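Local coordinates for protein Cyclo(L-tyrosyl-L-tyrosyl) synthase (Mycobacterium tuberculosis, PDB 2X9Q) that joins the tyrosyl groups of two tyrosyl-tRNA(Tyr) molecules into the cyclic dipeptide cyclo(L-Tyr-L-Tyr), probably on the way to mycocyclosin, at residues S125-A128 with S132-E135; L187-D192 with S268-S273; M262-G267 with R274-A279. All coordinates share one frame; numbering follows the deposited sequence.

Overall arrangement
Interactions 2 and 3 form one connected region, with centres about 13 Å apart, and their segments alternate along the chain. They meet where Ala272 N lies 2.8 Å from Leu263 O, a probable hydrogen bond, and where Ala272 CB packs 3.5 Å from Tyr264 CE1. Interaction 1 stands apart at the surface: its centre is about 30 Å from that of interaction 2 and about 34 Å from that of interaction 3. Each lies near a site inferred by similarity. Between side chains, His278 of interaction 3 is about 5 Å from Tyr253 and Leu270 of interaction 2 about 8 Å from Cys231, both probably substrate-binding; Ser132 of interaction 1 is about 8 Å from Lys139, possibly tRNA-binding.

Interaction 1. Residues S125-A128 with S132-E135; sequences SYEA and SAIE
Glu127 reaches from the last turn of helix 122-128 to Ala133, the first residue of helix 133-158, and the two CA atoms lie 5.8 Å apart. The CB of Glu127 does not yet touch the partner, its nearest approach being 5.2 Å to Ser132 O. The first torsion, -101°, falls outside the staggered positions and swings CG across the gap to within 3.8 Å of Ala133 CA; Ser132 O is more distant from the same CG, at 4.2 Å. Beyond CG the chain is extended, which lays the carboxylate alongside the alanine. There CD lies about equally far from Ala133 CA and CB, and of the two oxygens OE2 comes nearer, 3.7 Å from Ala133 CB, with OE1 at 4.0 Å. No hydrogen bond crosses between the segments, and the 124 Å² buried, both sides summed, comes mainly from these two residues.

Ser132 occupies the N-cap position of the long helix. Its OG accepts from Glu135 N at 3.0 Å, with an N-H...O angle of 161°, a nearly straight bond that supplies an acceptor to the first turn. Nearby, Tyr126 covers Ala136, Lys139 and Ala140 of the same helix and its OH accepts from Asn143 ND2, so the short helix is also held along the first three turns of the long one. The motif is a tight connection between consecutive helices at the surface of the domain.

Chemically, the Glu127 carboxylate meets hydrocarbon from Ala133 without a bond to it, so dispersion rather than polar pairing joins the two residues. Its negative charge nevertheless sits beside a helix N-terminus, where the helix dipole would probably be favourable to it.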
loop_
_atom_site.group_PDB
_atom_site.type_symbol
_atom_site.label_atom_id
_atom_site.label_comp_id
_atom_site.label_asym_id
_atom_site.label_seq_id
_atom_site.Cartn_x
_atom_site.Cartn_y
_atom_site.Cartn_z
ATOM N N SER A 125 -6.198 -15.598 0.322
ATOM C CA SER A 125 -6.864 -15.049 1.468
ATOM C C SER A 125 -8.277 -15.538 1.576
ATOM O O SER A 125 -8.782 -15.704 2.690
ATOM C CB SER A 125 -6.952 -13.469 1.404
ATOM O OG SER A 125 -5.660 -12.996 1.057
ATOM N N TYR A 126 -8.978 -15.590 0.469
ATOM C CA TYR A 126 -10.383 -16.112 0.499
ATOM C C TYR A 126 -10.396 -17.605 0.939
ATOM O O TYR A 126 -11.291 -18.076 1.696
ATOM C CB TYR A 126 -11.016 -15.954 -0.928
ATOM C CG TYR A 126 -11.139 -14.553 -1.368
ATOM C CD1 TYR A 126 -11.079 -13.476 -0.432
ATOM C CD2 TYR A 126 -11.315 -14.240 -2.710
ATOM C CE1 TYR A 126 -11.167 -12.087 -0.870
ATOM C CE2 TYR A 126 -11.454 -12.940 -3.142
ATOM C CZ TYR A 126 -11.393 -11.868 -2.245
ATOM O OH TYR A 126 -11.515 -10.592 -2.750
ATOM N N GLU A 127 -9.446 -18.374 0.455
ATOM C CA GLU A 127 -9.353 -19.779 0.920
ATOM C C GLU A 127 -9.116 -19.819 2.439
ATOM O O GLU A 127 -9.717 -20.635 3.147
ATOM C CB GLU A 127 -8.116 -20.434 0.319
ATOM C CG GLU A 127 -8.410 -21.293 -0.821
ATOM C CD GLU A 127 -7.287 -22.253 -1.180
ATOM O OE1 GLU A 127 -7.144 -23.362 -0.568
ATOM O OE2 GLU A 127 -6.663 -21.900 -2.165
ATOM N N ALA A 128 -8.186 -18.979 2.928
ATOM C CA ALA A 128 -7.866 -19.004 4.351
ATOM C C ALA A 128 -9.098 -18.556 5.136
ATOM O O ALA A 128 -9.240 -18.921 6.285
ATOM C CB ALA A 128 -6.586 -18.122 4.673
ATOM N N SER A 132 -13.665 -22.716 -0.765
ATOM C CA SER A 132 -12.908 -23.804 -1.461
ATOM C C SER A 132 -11.917 -23.082 -2.373
ATOM O O SER A 132 -12.096 -21.866 -2.647
ATOM C CB SER A 132 -13.893 -24.633 -2.312
ATOM O OG SER A 132 -14.280 -23.897 -3.482
ATOM N N ALA A 133 -10.897 -23.793 -2.851
ATOM C CA ALA A 133 -9.898 -23.222 -3.776
ATOM C C ALA A 133 -10.519 -22.745 -5.083
ATOM O O ALA A 133 -10.190 -21.684 -5.613
ATOM C CB ALA A 133 -8.761 -24.287 -4.094
ATOM N N ILE A 134 -11.476 -23.519 -5.595
ATOM C CA ILE A 134 -12.137 -23.122 -6.790
ATOM C C ILE A 134 -12.918 -21.813 -6.532
ATOM O O ILE A 134 -12.883 -20.863 -7.345
ATOM C CB ILE A 134 -13.115 -24.283 -7.240
ATOM C CG1 ILE A 134 -12.272 -25.450 -7.782
ATOM C CG2 ILE A 134 -14.146 -23.780 -8.315
ATOM C CD1 ILE A 134 -11.549 -25.039 -8.998
ATOM N N GLU A 135 -13.699 -21.787 -5.468
ATOM C CA GLU A 135 -14.595 -20.665 -5.314
ATOM C C GLU A 135 -13.691 -19.408 -4.945
ATOM O O GLU A 135 -14.003 -18.296 -5.343
ATOM C CB GLU A 135 -15.663 -20.936 -4.243
ATOM C CG GLU A 135 -16.435 -19.627 -3.804
ATOM C CD GLU A 135 -17.419 -19.125 -4.872
ATOM O OE1 GLU A 135 -17.471 -19.674 -6.027
ATOM O OE2 GLU A 135 -18.194 -18.216 -4.497
#

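Interaction 2. Residues L187-D192 with S268-S273; sequences LTRLKD and SGLRAS
Arg189 lays its guanidinium group against Leu270, with Leu270 CD1 over one face and Leu270 CA 3.9 Å above the same group's plane, offset toward the rim. The methyl touches the root of the group: Leu270 CD1 is 3.8 Å from Arg189 NE and 4.0 Å from Arg189 CD. Farther out, Arg189 NH1 comes within 3.6 Å of Leu270 N, and it lies equally close to Gly269 C, which is approached obliquely. The Arg189 chain is extended from CG to NE, carrying the group off the helix; a last torsion of -90° then turns the guanidinium plane across the line of the chain, presenting a face to the loop. No hydrogen bond crosses between the segments, and approaches of this length are those of van der Waals packing; 123 Å² is buried, both sides summed. The strongest polar partner of Arg189 is on its own helix, where NE forms a salt bridge with Asp185, one turn earlier.

The loop is held in shape by a second arginine. Arg271 NH1 donates to Leu270 O at 2.9 Å, with an N-H...O angle of 160°; the oxygen lies close to the guanidinium plane, although the donor stands 59° out of the carbonyl plane. Arg271 NE and NH2 bind the carbonyls of Ala265 and Arg266, so three backbone oxygens grip one guanidinium and tie the loop back on itself.

In the fold, Leu270 is buried and touches both Leu263 of helix 260-263 and Leu238 of helix 220-244, while Arg189 also touches Met196 of helix 194-210. The contact thereby bridges the end of helix 177-192 to the loop that leads into strand 276-283.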
loop_
_atom_site.group_PDB
_atom_site.type_symbol
_atom_site.label_atom_id
_atom_site.label_comp_id
_atom_site.label_asym_id
_atom_site.label_seq_id
_atom_site.Cartn_x
_atom_site.Cartn_y
_atom_site.Cartn_z
ATOM N N LEU A 187 12.329 -10.999 2.555
ATOM C CA LEU A 187 12.185 -12.454 2.846
ATOM C C LEU A 187 13.425 -13.026 3.564
ATOM O O LEU A 187 13.306 -13.865 4.457
ATOM C CB LEU A 187 11.791 -13.201 1.579
ATOM C CG LEU A 187 10.287 -13.488 1.327
ATOM C CD1 LEU A 187 9.333 -12.343 1.504
ATOM C CD2 LEU A 187 10.017 -14.257 -0.029
ATOM N N THR A 188 14.611 -12.598 3.171
ATOM C CA THR A 188 15.837 -13.141 3.768
ATOM C C THR A 188 15.927 -12.688 5.225
ATOM O O THR A 188 16.235 -13.492 6.124
ATOM C CB THR A 188 17.058 -12.616 3.010
ATOM O OG1 THR A 188 17.080 -13.257 1.735
ATOM C CG2 THR A 188 18.372 -12.929 3.745
ATOM N N ARG A 189 15.679 -11.410 5.478
ATOM C CA ARG A 189 15.667 -10.931 6.870
ATOM C C ARG A 189 14.646 -11.612 7.762
ATOM O O ARG A 189 14.951 -11.899 8.924
ATOM C CB ARG A 189 15.368 -9.463 6.915
ATOM C CG ARG A 189 16.389 -8.583 6.468
ATOM C CD ARG A 189 15.647 -7.226 6.370
ATOM N NE ARG A 189 16.493 -6.227 5.755
ATOM C CZ ARG A 189 17.332 -5.419 6.404
ATOM N NH1 ARG A 189 17.453 -5.424 7.756
ATOM N NH2 ARG A 189 18.039 -4.584 5.678
ATOM N N LEU A 190 13.426 -11.832 7.281
ATOM C CA LEU A 190 12.476 -12.603 8.043
ATOM C C LEU A 190 12.990 -14.042 8.349
ATOM O O LEU A 190 12.620 -14.608 9.395
ATOM C CB LEU A 190 11.152 -12.738 7.336
ATOM C CG LEU A 190 10.392 -11.405 7.246
ATOM C CD1 LEU A 190 9.281 -11.599 6.209
ATOM C CD2 LEU A 190 9.829 -11.123 8.608
ATOM N N LYS A 191 13.734 -14.639 7.405
ATOM C CA LYS A 191 14.105 -16.042 7.534
ATOM C C LYS A 191 15.223 -16.107 8.537
ATOM O O LYS A 191 15.209 -16.929 9.428
ATOM C CB LYS A 191 14.590 -16.615 6.186
ATOM C CG LYS A 191 15.165 -18.030 6.315
ATOM C CD LYS A 191 15.479 -18.596 4.953
ATOM C CE LYS A 191 16.872 -19.231 4.916
ATOM N NZ LYS A 191 17.039 -19.943 3.590
ATOM N N ASP A 192 16.144 -15.170 8.417
ATOM C CA ASP A 192 17.315 -15.110 9.239
ATOM C C ASP A 192 17.172 -14.505 10.620
ATOM O O ASP A 192 18.019 -14.789 11.500
ATOM C CB ASP A 192 18.433 -14.348 8.501
ATOM C CG ASP A 192 18.942 -15.125 7.215
ATOM O OD1 ASP A 192 18.495 -16.267 6.966
ATOM O OD2 ASP A 192 19.758 -14.548 6.467
ATOM N N SER A 268 17.485 1.351 13.763
ATOM C CA SER A 268 18.040 0.694 12.571
ATOM C C SER A 268 17.416 -0.696 12.441
ATOM O O SER A 268 16.749 -1.164 13.365
ATOM C CB SER A 268 19.580 0.557 12.647
ATOM O OG SER A 268 19.951 -0.198 13.739
ATOM N N GLY A 269 17.544 -1.258 11.266
ATOM C CA GLY A 269 16.871 -2.532 10.942
ATOM C C GLY A 269 16.339 -2.418 9.494
ATOM O O GLY A 269 16.956 -1.763 8.627
ATOM N N LEU A 270 15.195 -3.015 9.240
ATOM C CA LEU A 270 14.514 -2.830 7.956
ATOM C C LEU A 270 13.859 -1.441 8.012
ATOM O O LEU A 270 12.956 -1.236 8.853
ATOM C CB LEU A 270 13.407 -3.902 7.856
ATOM C CG LEU A 270 12.612 -3.786 6.503
ATOM C CD1 LEU A 270 13.483 -3.991 5.297
ATOM C CD2 LEU A 270 11.447 -4.778 6.516
ATOM N N ARG A 271 14.248 -0.512 7.122
ATOM C CA ARG A 271 13.697 0.818 7.108
ATOM C C ARG A 271 13.417 1.271 5.679
ATOM O O ARG A 271 14.155 0.940 4.762
ATOM C CB ARG A 271 14.674 1.837 7.800
ATOM C CG ARG A 271 14.818 1.582 9.393
ATOM C CD ARG A 271 13.453 1.823 10.139
ATOM N NE ARG A 271 13.691 1.719 11.582
ATOM C CZ ARG A 271 13.729 0.553 12.286
ATOM N NH1 ARG A 271 13.653 -0.638 11.647
ATOM N NH2 ARG A 271 13.901 0.600 13.642
ATOM N N ALA A 272 12.328 1.985 5.501
ATOM C CA ALA A 272 12.039 2.585 4.190
ATOM C C ALA A 272 13.135 3.605 3.860
ATOM O O ALA A 272 13.861 4.126 4.736
ATOM C CB ALA A 272 10.647 3.265 4.191
ATOM N N SER A 273 13.301 3.824 2.572
ATOM C CA SER A 273 14.265 4.787 2.038
ATOM C C SER A 273 13.998 6.139 2.636
ATOM O O SER A 273 12.863 6.481 2.956
ATOM C CB SER A 273 14.052 4.914 0.497
ATOM O OG SER A 273 14.800 6.027 0.033
#

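Interaction 3. Residues M262-G267 with R274-A279; sequences MLYARG and RNQGHA
Just past helix 260-263 the chain leaves helical geometry at Tyr264, whose CA stands 7.7 Å from that of Gly277 on the opening residues of strand 276-283. From there the Tyr264 ring spans the gap. His278 CB lies over one face, 4.0 Å from the centroid and 29° off the ring normal, which defines a CH-pi contact; the ring atom nearest to it is Tyr264 CE2, at 3.6 Å. The two rings are near parallel, with 22° between planes, but their centroids are 5.9 Å apart, so they barely overlap and the face contact is made mainly by the CB methylene. At the edge of the tyrosine, near its plane, Gln276 O approaches CE1 at 3.9 Å, and Tyr264 OH comes equally close to Gln276 CG.

These residues belong to a beta-alpha-beta unit in which strand 249-253, helix 260-263 and strand 276-283 follow one another and the two strands are parallel neighbours, consistent with the Rossmann-like core of the HUP clan. Strand 276-283 also pairs antiparallel with strand 64-68.

Most polar ends find partners beyond the two segments. With CG anti to the backbone N, the His278 ring is directed to Asn251 O, bonded by ND1, and to Leu257 N, bonded by NE2, consistent with a proton on ND1. Gln276 bends at its second torsion, so that NE2 donates to Gly277 O at 3.0 Å (N-H...O 151°), while its OE1 accepts from Thr240 N. Tyr264 OH has a weak hydrogen bond to Phe237 O of helix 220-244.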
loop_
_atom_site.group_PDB
_atom_site.type_symbol
_atom_site.label_atom_id
_atom_site.label_comp_id
_atom_site.label_asym_id
_atom_site.label_seq_id
_atom_site.Cartn_x
_atom_site.Cartn_y
_atom_site.Cartn_z
HETATM N N MSE A 262 7.453 -0.203 12.129
HETATM C CA MSE A 262 8.844 -0.622 11.925
HETATM C C MSE A 262 9.530 0.166 10.770
HETATM O O MSE A 262 10.654 0.705 10.927
HETATM C CB MSE A 262 8.899 -2.117 11.543
HETATM C CG MSE A 262 10.296 -2.586 11.297
HETATM SE SE MSE A 262 10.335 -4.481 10.863
HETATM C CE MSE A 262 9.821 -5.159 12.669
ATOM N N LEU A 263 8.875 0.195 9.586
ATOM C CA LEU A 263 9.533 0.697 8.357
ATOM C C LEU A 263 9.866 2.191 8.442
ATOM O O LEU A 263 10.867 2.645 7.840
ATOM C CB LEU A 263 8.610 0.514 7.162
ATOM C CG LEU A 263 8.102 -0.906 6.860
ATOM C CD1 LEU A 263 7.596 -0.944 5.399
ATOM C CD2 LEU A 263 9.194 -1.905 7.128
ATOM N N TYR A 264 9.034 2.943 9.167
ATOM C CA TYR A 264 9.247 4.419 9.312
ATOM C C TYR A 264 9.800 4.837 10.708
ATOM O O TYR A 264 9.623 5.991 11.128
ATOM C CB TYR A 264 7.923 5.242 8.963
ATOM C CG TYR A 264 7.413 4.819 7.591
ATOM C CD1 TYR A 264 8.050 5.261 6.409
ATOM C CD2 TYR A 264 6.320 3.923 7.447
ATOM C CE1 TYR A 264 7.655 4.781 5.148
ATOM C CE2 TYR A 264 5.929 3.483 6.197
ATOM C CZ TYR A 264 6.613 3.892 5.061
ATOM O OH TYR A 264 6.172 3.504 3.829
ATOM N N ALA A 265 10.467 3.917 11.397
ATOM C CA ALA A 265 10.845 4.160 12.776
ATOM C C ALA A 265 12.245 4.765 12.801
ATOM O O ALA A 265 13.091 4.414 11.932
ATOM C CB ALA A 265 10.904 2.782 13.534
ATOM N N ARG A 266 12.564 5.431 13.920
ATOM C CA ARG A 266 13.973 5.697 14.300
ATOM C C ARG A 266 14.688 4.388 14.553
ATOM O O ARG A 266 14.081 3.312 14.464
ATOM C CB ARG A 266 13.959 6.552 15.596
ATOM C CG ARG A 266 13.364 7.987 15.350
ATOM C CD ARG A 266 14.000 8.591 14.067
ATOM N NE ARG A 266 13.689 10.033 13.847
ATOM C CZ ARG A 266 13.867 10.691 12.700
ATOM N NH1 ARG A 266 14.473 10.087 11.644
ATOM N NH2 ARG A 266 13.479 11.975 12.601
ATOM N N GLY A 267 15.988 4.445 14.807
ATOM C CA GLY A 267 16.739 3.248 15.051
ATOM C C GLY A 267 17.252 2.660 13.750
ATOM O O GLY A 267 17.527 3.387 12.777
ATOM N N ARG A 274 15.049 6.923 2.832
ATOM C CA ARG A 274 14.874 8.325 3.275
ATOM C C ARG A 274 13.987 9.134 2.330
ATOM O O ARG A 274 13.440 10.155 2.738
ATOM C CB ARG A 274 16.260 9.030 3.376
ATOM C CG ARG A 274 16.851 9.311 1.950
ATOM C CD ARG A 274 18.232 10.057 2.042
ATOM N NE ARG A 274 18.189 11.311 2.819
ATOM C CZ ARG A 274 17.570 12.438 2.507
ATOM N NH1 ARG A 274 16.825 12.589 1.351
ATOM N NH2 ARG A 274 17.693 13.474 3.401
ATOM N N ASN A 275 13.764 8.671 1.112
ATOM C CA ASN A 275 12.886 9.399 0.096
ATOM C C ASN A 275 11.470 8.819 -0.037
ATOM O O ASN A 275 10.641 9.204 -0.914
ATOM C CB ASN A 275 13.681 9.355 -1.218
ATOM C CG ASN A 275 15.012 10.118 -1.098
ATOM O OD1 ASN A 275 15.035 11.203 -0.455
ATOM N ND2 ASN A 275 16.059 9.637 -1.753
ATOM N N GLN A 276 11.185 7.869 0.869
ATOM C CA GLN A 276 9.850 7.229 0.883
ATOM C C GLN A 276 9.043 7.649 2.125
ATOM O O GLN A 276 9.546 7.636 3.244
ATOM C CB GLN A 276 10.024 5.679 0.949
ATOM C CG GLN A 276 8.633 4.941 1.097
ATOM C CD GLN A 276 7.857 5.018 -0.183
ATOM O OE1 GLN A 276 8.395 4.699 -1.234
ATOM N NE2 GLN A 276 6.601 5.427 -0.110
ATOM N N GLY A 277 7.781 8.011 1.958
ATOM C CA GLY A 277 6.941 8.298 3.111
ATOM C C GLY A 277 5.593 7.597 3.043
ATOM O O GLY A 277 5.209 6.992 2.008
ATOM N N HIS A 278 4.859 7.695 4.130
ATOM C CA HIS A 278 3.489 7.114 4.183
ATOM C C HIS A 278 2.554 8.173 4.725
ATOM O O HIS A 278 2.960 8.942 5.609
ATOM C CB HIS A 278 3.527 5.889 5.166
ATOM C CG HIS A 278 2.201 5.255 5.472
ATOM N ND1 HIS A 278 1.235 5.020 4.502
ATOM C CD2 HIS A 278 1.725 4.704 6.625
ATOM C CE1 HIS A 278 0.222 4.362 5.057
ATOM N NE2 HIS A 278 0.502 4.161 6.347
ATOM N N ALA A 279 1.314 8.223 4.216
ATOM C CA ALA A 279 0.275 9.010 4.778
ATOM C C ALA A 279 -1.027 8.255 4.842
ATOM O O ALA A 279 -1.383 7.519 3.930
ATOM C CB ALA A 279 0.033 10.353 3.967
#